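Local atomic coordinates of putative ABC-transporter ATP-binding protein (Alicyclobacillus acidocaldarius, PDB entry 1Z47), a protein that probably binds and hydrolyses ATP as the ATPase subunit of an ABC transporter thought to import sulfate. Residues B[75-79]-B[80-84]; B[128-132]-B[133-137]; B[174-177]-B[178-182]. All coordinates share one frame; numbering follows the deposited sequence.

Interaction 1: B[75-79]-B[80-84]; sequences GGKRV and TDLPP
With CG trans to its backbone nitrogen (chi1 173°) and the chain extended as far as NE, Arg78 reaches past Thr80 to Asp81, and Leu82, whose CG lies beside its own nitrogen, turns CD1 back over Val79. These conformations give the turn one charged and one apolar contact. In the charged contact, Arg78 NH2 forms a salt bridge with Asp81 OD1 at a rather long 3.5 Å. The carboxylate oxygen comes to the guanidinium edge, near its plane, but the two flat groups stand almost perpendicular, 86° apart, so the pair is not a side-by-side double bridge. Thr80 CB sits 4.2 Å above one face of the guanidinium, displaced toward its rim.

The chain between these side chains is a type I beta turn from Val79 to Leu82. Leu82 N donates to Val79 O at 2.8 Å with a nearly straight N-H (168°). The turn follows the short strand 77-78 in the antiparallel beta part of the ABC ATPase domain and leads into the loop that runs to strand 89-93.

On the apolar side, Leu82 CD1 lies 3.8 Å from Val79 CB and equally far from CG1 of the same valine, the two side chains crossing at about a right angle. Lys77 meets the same methyl more loosely, its extended chain bringing CE to 4.2 Å from Leu82 CD1. Val79 is buried, its side chain also touching Val72 and Ile74 of strand 69-74. Thr80 is held to that strand through OG1, which is hydrogen-bonded to both Asp71 OD2 and Val72 N, while Leu82 O receives a hydrogen bond from Arg87 NE.

Interaction 2: B[128-132]-B[133-137]; sequences ELLRF and MRLES
Leu130 O accepts a hydrogen bond from Leu135 N at 2.8 Å (167° at the hydrogen), the long backward bond by which the chain leaves helix 119-132. One residue further on, Arg131 O receives Arg134 N at 3.2 Å, the longer of the two bonds. Leu129 O still has an ordinary helical partner, Met133 N, at 2.9 Å. Leu129, Leu130 and Arg131 thus each have a donor for their carbonyl at the helix end.

The paired bonds, with Arg134 at positive phi as the C-prime residue, make a Schellman motif. Its apolar element is Leu130 against Leu135, CD2 to CB 4.0 Å, the side chains crossing at about a right angle. Phe132 CD2 lies 3.8 Å from Met133 CG.

The carbonyls of Met133 and Arg134 find donors too: Met133 O is bonded by Arg153 NE and Arg134 O by Arg153 NH1, so one guanidinium of helix 148-160 grips two successive peptides. Past the motif, Glu136, with CG between its backbone N and carbonyl carbon (chi1 62°) and a bend at chi2, brings OE2 to a hydrogen bond with Ser137 N at 2.7 Å, met on its anti side and 34° out of the carboxylate plane; Ser137 OG adds a weak second bond.

Interaction 3: B[174-177]-B[178-182]; sequences AAID and TQIRR
The D-loop of an ABC ATPase, recognisable here as Ala174-Ala175-Ile176-Asp177 after the Walker B strand, runs directly into helix 178-195, and the contact is the join between loop and first helical turn. Asp177 occupies the N-cap position, yet its carboxylate makes no capping bond. It is the backbone that starts the helix: Arg181 N donates to Asp177 O at 2.9 Å, with an N-H angle of 161°.

Ile176 turns its side chain toward the helix. Its CG1 lies 3.9 Å from Ile180 CG2, and its CD1 lies 4.0 Å from the same methyl, the two isoleucines crossing at about a right angle. Ile180 CB also lies 3.8 Å from Asp177 O, close by the first helical bond. Arg181, with CG trans to its backbone nitrogen (chi1 -165°) and the chain extended from CG to NE, runs back along the loop. Its NH1 comes 3.4 Å from Ala174 N, but both are donors, so no hydrogen bond joins them.

The polar ends of Asp177 and Thr178 are turned to the other half of the dimer. Asp177 OD2 is hydrogen-bonded to Ser50 N of the second subunit, in the probable Walker A loop there, and Thr178 OG1 to His204 ND1 of the second subunit. Such a crossing is consistent with the D-loop's place at the ATPase dimer interface in this family.

Within its own chain, the join leads from strand 166-170 of the mixed sheet to helix 178-195. Ala174 touches Gln94, just beyond the neighbouring strand 89-93, and Arg181 packs on Phe173 and points NH2 at Glu208 of helix 206-212 in a long, weak ion pair.

From the N terminus the three contacts come in series, none nested in or crossing another, and each closes locally within one continuous piece of chain: a beta turn, a helix end and a helix start. Interaction 1 turns the chain after strand 77-78, at the antiparallel sheet. Interaction 2 ends helix 119-132 and starts the loop toward helix 148-160. Interaction 3 then passes from the loop after strand 166-170 into helix 178-195. Interactions 2 and 3 are about 12 Å apart at their nearest atoms, and helix 178-195 packs through Phe187 and Val191 on Met133 and Phe132. Interaction 1 stands apart, its centre about 32 Å from that of interaction 2 and about 33 Å from that of interaction 3.

Interaction 1: B[75-79]-B[80-84]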
loop_
_atom_site.group_PDB
_atom_site.type_symbol
_atom_site.label_atom_id
_atom_site.label_comp_id
_atom_site.label_asym_id
_atom_site.label_seq_id
_atom_site.Cartn_x
_atom_site.Cartn_y
_atom_site.Cartn_z
ATOM N N GLY B 75 -6.075 5.317 -32.068
ATOM C CA GLY B 75 -7.249 5.706 -32.825
ATOM C C GLY B 75 -7.145 5.222 -34.263
ATOM O O GLY B 75 -7.601 5.895 -35.193
ATOM N N GLY B 76 -6.540 4.049 -34.440
ATOM C CA GLY B 76 -6.366 3.484 -35.767
ATOM C C GLY B 76 -5.381 4.302 -36.578
ATOM O O GLY B 76 -5.291 4.160 -37.796
ATOM N N LYS B 77 -4.629 5.153 -35.889
ATOM C CA LYS B 77 -3.657 6.024 -36.531
ATOM C C LYS B 77 -2.211 5.685 -36.161
ATOM O O LYS B 77 -1.794 5.861 -35.015
ATOM C CB LYS B 77 -3.975 7.471 -36.150
ATOM C CG LYS B 77 -3.000 8.519 -36.652
ATOM C CD LYS B 77 -3.428 9.912 -36.170
ATOM C CE LYS B 77 -2.453 10.999 -36.615
ATOM N NZ LYS B 77 -2.883 12.356 -36.165
ATOM N N ARG B 78 -1.453 5.197 -37.139
ATOM C CA ARG B 78 -0.053 4.853 -36.927
ATOM C C ARG B 78 0.705 6.116 -36.515
ATOM O O ARG B 78 0.879 7.030 -37.317
ATOM C CB ARG B 78 0.544 4.278 -38.211
ATOM C CG ARG B 78 2.038 4.045 -38.133
ATOM C CD ARG B 78 2.586 3.430 -39.414
ATOM N NE ARG B 78 4.045 3.390 -39.390
ATOM C CZ ARG B 78 4.816 4.472 -39.358
ATOM N NH1 ARG B 78 4.268 5.679 -39.356
ATOM N NH2 ARG B 78 6.137 4.348 -39.304
ATOM N N VAL B 79 1.165 6.163 -35.267
ATOM C CA VAL B 79 1.865 7.342 -34.769
ATOM C C VAL B 79 3.294 7.066 -34.324
ATOM O O VAL B 79 3.943 7.928 -33.736
ATOM C CB VAL B 79 1.090 7.967 -33.575
ATOM C CG1 VAL B 79 -0.339 8.286 -33.991
ATOM C CG2 VAL B 79 1.076 6.999 -32.391
ATOM N N THR B 80 3.783 5.867 -34.618
ATOM C CA THR B 80 5.128 5.460 -34.232
ATOM C C THR B 80 6.201 6.532 -34.303
ATOM O O THR B 80 7.017 6.658 -33.394
ATOM C CB THR B 80 5.631 4.294 -35.085
ATOM O OG1 THR B 80 4.695 3.214 -35.025
ATOM C CG2 THR B 80 6.987 3.829 -34.576
ATOM N N ASP B 81 6.210 7.296 -35.390
ATOM C CA ASP B 81 7.226 8.322 -35.571
ATOM C C ASP B 81 6.778 9.755 -35.289
ATOM O O ASP B 81 7.447 10.713 -35.679
ATOM C CB ASP B 81 7.803 8.206 -36.985
ATOM C CG ASP B 81 8.487 6.862 -37.224
ATOM O OD1 ASP B 81 8.779 6.535 -38.395
ATOM O OD2 ASP B 81 8.735 6.132 -36.235
ATOM N N LEU B 82 5.662 9.910 -34.591
ATOM C CA LEU B 82 5.188 11.250 -34.273
ATOM C C LEU B 82 5.602 11.634 -32.853
ATOM O O LEU B 82 5.621 10.787 -31.957
ATOM C CB LEU B 82 3.665 11.316 -34.412
ATOM C CG LEU B 82 3.147 11.005 -35.817
ATOM C CD1 LEU B 82 1.630 10.933 -35.813
ATOM C CD2 LEU B 82 3.650 12.073 -36.779
ATOM N N PRO B 83 5.970 12.912 -32.638
ATOM C CA PRO B 83 6.373 13.371 -31.303
ATOM C C PRO B 83 5.179 13.457 -30.340
ATOM O O PRO B 83 4.021 13.407 -30.756
ATOM C CB PRO B 83 7.004 14.736 -31.584
ATOM C CG PRO B 83 6.244 15.211 -32.779
ATOM C CD PRO B 83 6.199 13.971 -33.638
ATOM N N PRO B 84 5.450 13.581 -29.037
ATOM C CA PRO B 84 4.387 13.670 -28.032
ATOM C C PRO B 84 3.350 14.735 -28.373
ATOM O O PRO B 84 2.142 14.499 -28.290
ATOM C CB PRO B 84 5.154 14.007 -26.757
ATOM C CG PRO B 84 6.472 13.338 -26.978
ATOM C CD PRO B 84 6.775 13.702 -28.407
#

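Interaction 2: B[128-132]-B[133-137]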
loop_
_atom_site.group_PDB
_atom_site.type_symbol
_atom_site.label_atom_id
_atom_site.label_comp_id
_atom_site.label_asym_id
_atom_site.label_seq_id
_atom_site.Cartn_x
_atom_site.Cartn_y
_atom_site.Cartn_z
ATOM N N GLU B 128 -15.315 25.070 -16.772
ATOM C CA GLU B 128 -15.977 23.779 -16.817
ATOM C C GLU B 128 -15.152 22.768 -16.017
ATOM O O GLU B 128 -15.667 22.092 -15.138
ATOM C CB GLU B 128 -16.078 23.304 -18.274
ATOM C CG GLU B 128 -16.936 22.054 -18.478
ATOM C CD GLU B 128 -16.617 21.297 -19.773
ATOM O OE1 GLU B 128 -16.408 21.934 -20.836
ATOM O OE2 GLU B 128 -16.586 20.044 -19.726
ATOM N N LEU B 129 -13.870 22.666 -16.357
ATOM C CA LEU B 129 -12.971 21.731 -15.692
ATOM C C LEU B 129 -12.810 22.031 -14.202
ATOM O O LEU B 129 -12.859 21.123 -13.367
ATOM C CB LEU B 129 -11.608 21.749 -16.382
ATOM C CG LEU B 129 -11.613 21.138 -17.782
ATOM C CD1 LEU B 129 -10.305 21.447 -18.495
ATOM C CD2 LEU B 129 -11.844 19.638 -17.657
ATOM N N LEU B 130 -12.641 23.306 -13.865
ATOM C CA LEU B 130 -12.457 23.686 -12.463
ATOM C C LEU B 130 -13.639 23.311 -11.571
ATOM O O LEU B 130 -13.441 22.829 -10.452
ATOM C CB LEU B 130 -12.149 25.192 -12.341
ATOM C CG LEU B 130 -10.844 25.672 -12.989
ATOM C CD1 LEU B 130 -10.689 27.168 -12.734
ATOM C CD2 LEU B 130 -9.641 24.905 -12.426
ATOM N N ARG B 131 -14.866 23.524 -12.039
ATOM C CA ARG B 131 -16.012 23.167 -11.221
ATOM C C ARG B 131 -16.141 21.656 -11.155
ATOM O O ARG B 131 -16.432 21.103 -10.092
ATOM C CB ARG B 131 -17.300 23.786 -11.772
ATOM C CG ARG B 131 -17.418 25.271 -11.450
ATOM C CD ARG B 131 -18.434 25.969 -12.343
ATOM N NE ARG B 131 -18.232 25.634 -13.754
ATOM C CZ ARG B 131 -18.643 26.388 -14.769
ATOM N NH1 ARG B 131 -19.276 27.532 -14.537
ATOM N NH2 ARG B 131 -18.437 25.988 -16.017
ATOM N N PHE B 132 -15.910 20.974 -12.271
ATOM C CA PHE B 132 -16.025 19.525 -12.225
ATOM C C PHE B 132 -15.073 18.953 -11.188
ATOM O O PHE B 132 -15.445 18.081 -10.411
ATOM C CB PHE B 132 -15.713 18.883 -13.575
ATOM C CG PHE B 132 -15.699 17.384 -13.524
ATOM C CD1 PHE B 132 -16.845 16.680 -13.141
ATOM C CD2 PHE B 132 -14.532 16.672 -13.806
ATOM C CE1 PHE B 132 -16.827 15.283 -13.035
ATOM C CE2 PHE B 132 -14.505 15.276 -13.702
ATOM C CZ PHE B 132 -15.653 14.581 -13.317
ATOM N N MET B 133 -13.843 19.452 -11.171
ATOM C CA MET B 133 -12.867 18.950 -10.222
ATOM C C MET B 133 -12.770 19.611 -8.853
ATOM O O MET B 133 -11.786 19.439 -8.143
ATOM C CB MET B 133 -11.509 18.862 -10.902
ATOM C CG MET B 133 -11.474 17.602 -11.774
ATOM S SD MET B 133 -10.241 17.549 -13.026
ATOM C CE MET B 133 -8.832 17.090 -12.088
ATOM N N ARG B 134 -13.813 20.334 -8.470
ATOM C CA ARG B 134 -13.852 20.964 -7.162
ATOM C C ARG B 134 -12.646 21.867 -6.912
ATOM O O ARG B 134 -12.053 21.828 -5.834
ATOM C CB ARG B 134 -13.909 19.873 -6.088
ATOM C CG ARG B 134 -15.057 18.887 -6.254
ATOM C CD ARG B 134 -16.393 19.489 -5.816
ATOM N NE ARG B 134 -16.513 19.580 -4.357
ATOM C CZ ARG B 134 -17.571 20.076 -3.716
ATOM N NH1 ARG B 134 -18.617 20.536 -4.398
ATOM N NH2 ARG B 134 -17.589 20.111 -2.389
ATOM N N LEU B 135 -12.276 22.655 -7.914
ATOM C CA LEU B 135 -11.154 23.585 -7.798
ATOM C C LEU B 135 -11.590 25.017 -8.059
ATOM O O LEU B 135 -10.747 25.878 -8.336
ATOM C CB LEU B 135 -10.050 23.260 -8.804
ATOM C CG LEU B 135 -9.183 22.021 -8.629
ATOM C CD1 LEU B 135 -8.456 21.747 -9.937
ATOM C CD2 LEU B 135 -8.208 22.247 -7.474
ATOM N N GLU B 136 -12.892 25.278 -8.004
ATOM C CA GLU B 136 -13.367 26.642 -8.252
ATOM C C GLU B 136 -12.882 27.581 -7.131
ATOM O O GLU B 136 -12.369 28.675 -7.398
ATOM C CB GLU B 136 -14.901 26.670 -8.349
ATOM C CG GLU B 136 -15.604 26.233 -7.068
ATOM C CD GLU B 136 -15.137 24.865 -6.586
ATOM O OE1 GLU B 136 -15.482 23.853 -7.246
ATOM O OE2 GLU B 136 -14.413 24.812 -5.559
ATOM N N SER B 137 -13.022 27.153 -5.882
ATOM C CA SER B 137 -12.576 27.995 -4.783
ATOM C C SER B 137 -11.053 28.214 -4.805
ATOM O O SER B 137 -10.537 29.027 -4.049
ATOM C CB SER B 137 -13.028 27.427 -3.422
ATOM O OG SER B 137 -12.556 26.108 -3.188
#

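Interaction 3: B[174-177]-B[178-182]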
loop_
_atom_site.group_PDB
_atom_site.type_symbol
_atom_site.label_atom_id
_atom_site.label_comp_id
_atom_site.label_asym_id
_atom_site.label_seq_id
_atom_site.Cartn_x
_atom_site.Cartn_y
_atom_site.Cartn_z
ATOM N N ALA B 174 3.285 9.025 -6.136
ATOM C CA ALA B 174 4.362 8.554 -5.269
ATOM C C ALA B 174 4.789 9.743 -4.404
ATOM O O ALA B 174 4.545 10.899 -4.767
ATOM C CB ALA B 174 5.535 8.056 -6.106
ATOM N N ALA B 175 5.422 9.466 -3.269
ATOM C CA ALA B 175 5.851 10.533 -2.367
ATOM C C ALA B 175 4.612 11.183 -1.735
ATOM O O ALA B 175 4.664 12.309 -1.235
ATOM C CB ALA B 175 6.679 11.582 -3.137
ATOM N N ILE B 176 3.500 10.451 -1.767
ATOM C CA ILE B 176 2.220 10.898 -1.213
ATOM C C ILE B 176 1.888 10.019 -0.000
ATOM O O ILE B 176 2.336 8.877 0.075
ATOM C CB ILE B 176 1.074 10.699 -2.236
ATOM C CG1 ILE B 176 -0.125 11.576 -1.886
ATOM C CG2 ILE B 176 0.612 9.244 -2.212
ATOM C CD1 ILE B 176 0.063 13.021 -2.258
ATOM N N ASP B 177 1.108 10.548 0.940
ATOM C CA ASP B 177 0.693 9.775 2.107
ATOM C C ASP B 177 -0.315 8.742 1.614
ATOM O O ASP B 177 -1.141 9.035 0.735
ATOM C CB ASP B 177 0.011 10.671 3.161
ATOM C CG ASP B 177 1.010 11.378 4.085
ATOM O OD1 ASP B 177 2.233 11.199 3.898
ATOM O OD2 ASP B 177 0.569 12.114 5.000
ATOM N N THR B 178 -0.246 7.548 2.192
ATOM C CA THR B 178 -1.137 6.437 1.854
ATOM C C THR B 178 -2.631 6.801 1.755
ATOM O O THR B 178 -3.322 6.405 0.811
ATOM C CB THR B 178 -0.993 5.302 2.898
ATOM O OG1 THR B 178 0.373 4.871 2.944
ATOM C CG2 THR B 178 -1.876 4.120 2.545
ATOM N N GLN B 179 -3.129 7.546 2.727
ATOM C CA GLN B 179 -4.545 7.889 2.733
ATOM C C GLN B 179 -4.951 8.819 1.595
ATOM O O GLN B 179 -6.013 8.651 0.981
ATOM C CB GLN B 179 -4.911 8.522 4.073
ATOM C CG GLN B 179 -6.373 8.935 4.186
ATOM C CD GLN B 179 -6.639 9.733 5.447
ATOM O OE1 GLN B 179 -5.923 10.691 5.760
ATOM N NE2 GLN B 179 -7.674 9.354 6.170
ATOM N N ILE B 180 -4.113 9.808 1.316
ATOM C CA ILE B 180 -4.415 10.748 0.243
ATOM C C ILE B 180 -4.259 10.051 -1.111
ATOM O O ILE B 180 -5.038 10.292 -2.040
ATOM C CB ILE B 180 -3.519 11.991 0.369
ATOM C CG1 ILE B 180 -3.919 12.742 1.654
ATOM C CG2 ILE B 180 -3.692 12.903 -0.843
ATOM C CD1 ILE B 180 -2.932 13.782 2.118
ATOM N N ARG B 181 -3.279 9.158 -1.209
ATOM C CA ARG B 181 -3.051 8.391 -2.438
ATOM C C ARG B 181 -4.341 7.619 -2.767
ATOM O O ARG B 181 -4.771 7.546 -3.922
ATOM C CB ARG B 181 -1.898 7.410 -2.203
ATOM C CG ARG B 181 -1.273 6.772 -3.436
ATOM C CD ARG B 181 -0.025 5.981 -2.997
ATOM N NE ARG B 181 0.425 4.983 -3.968
ATOM C CZ ARG B 181 0.924 5.256 -5.172
ATOM N NH1 ARG B 181 1.047 6.516 -5.577
ATOM N NH2 ARG B 181 1.298 4.263 -5.973
ATOM N N ARG B 182 -4.960 7.045 -1.741
ATOM C CA ARG B 182 -6.180 6.282 -1.940
ATOM C C ARG B 182 -7.349 7.168 -2.354
ATOM O O ARG B 182 -8.168 6.770 -3.196
ATOM C CB ARG B 182 -6.537 5.483 -0.676
ATOM C CG ARG B 182 -5.565 4.338 -0.385
ATOM C CD ARG B 182 -6.102 3.393 0.675
ATOM N NE ARG B 182 -5.011 2.782 1.431
ATOM C CZ ARG B 182 -5.168 1.853 2.374
ATOM N NH1 ARG B 182 -6.387 1.415 2.688
ATOM N NH2 ARG B 182 -4.104 1.363 3.009
#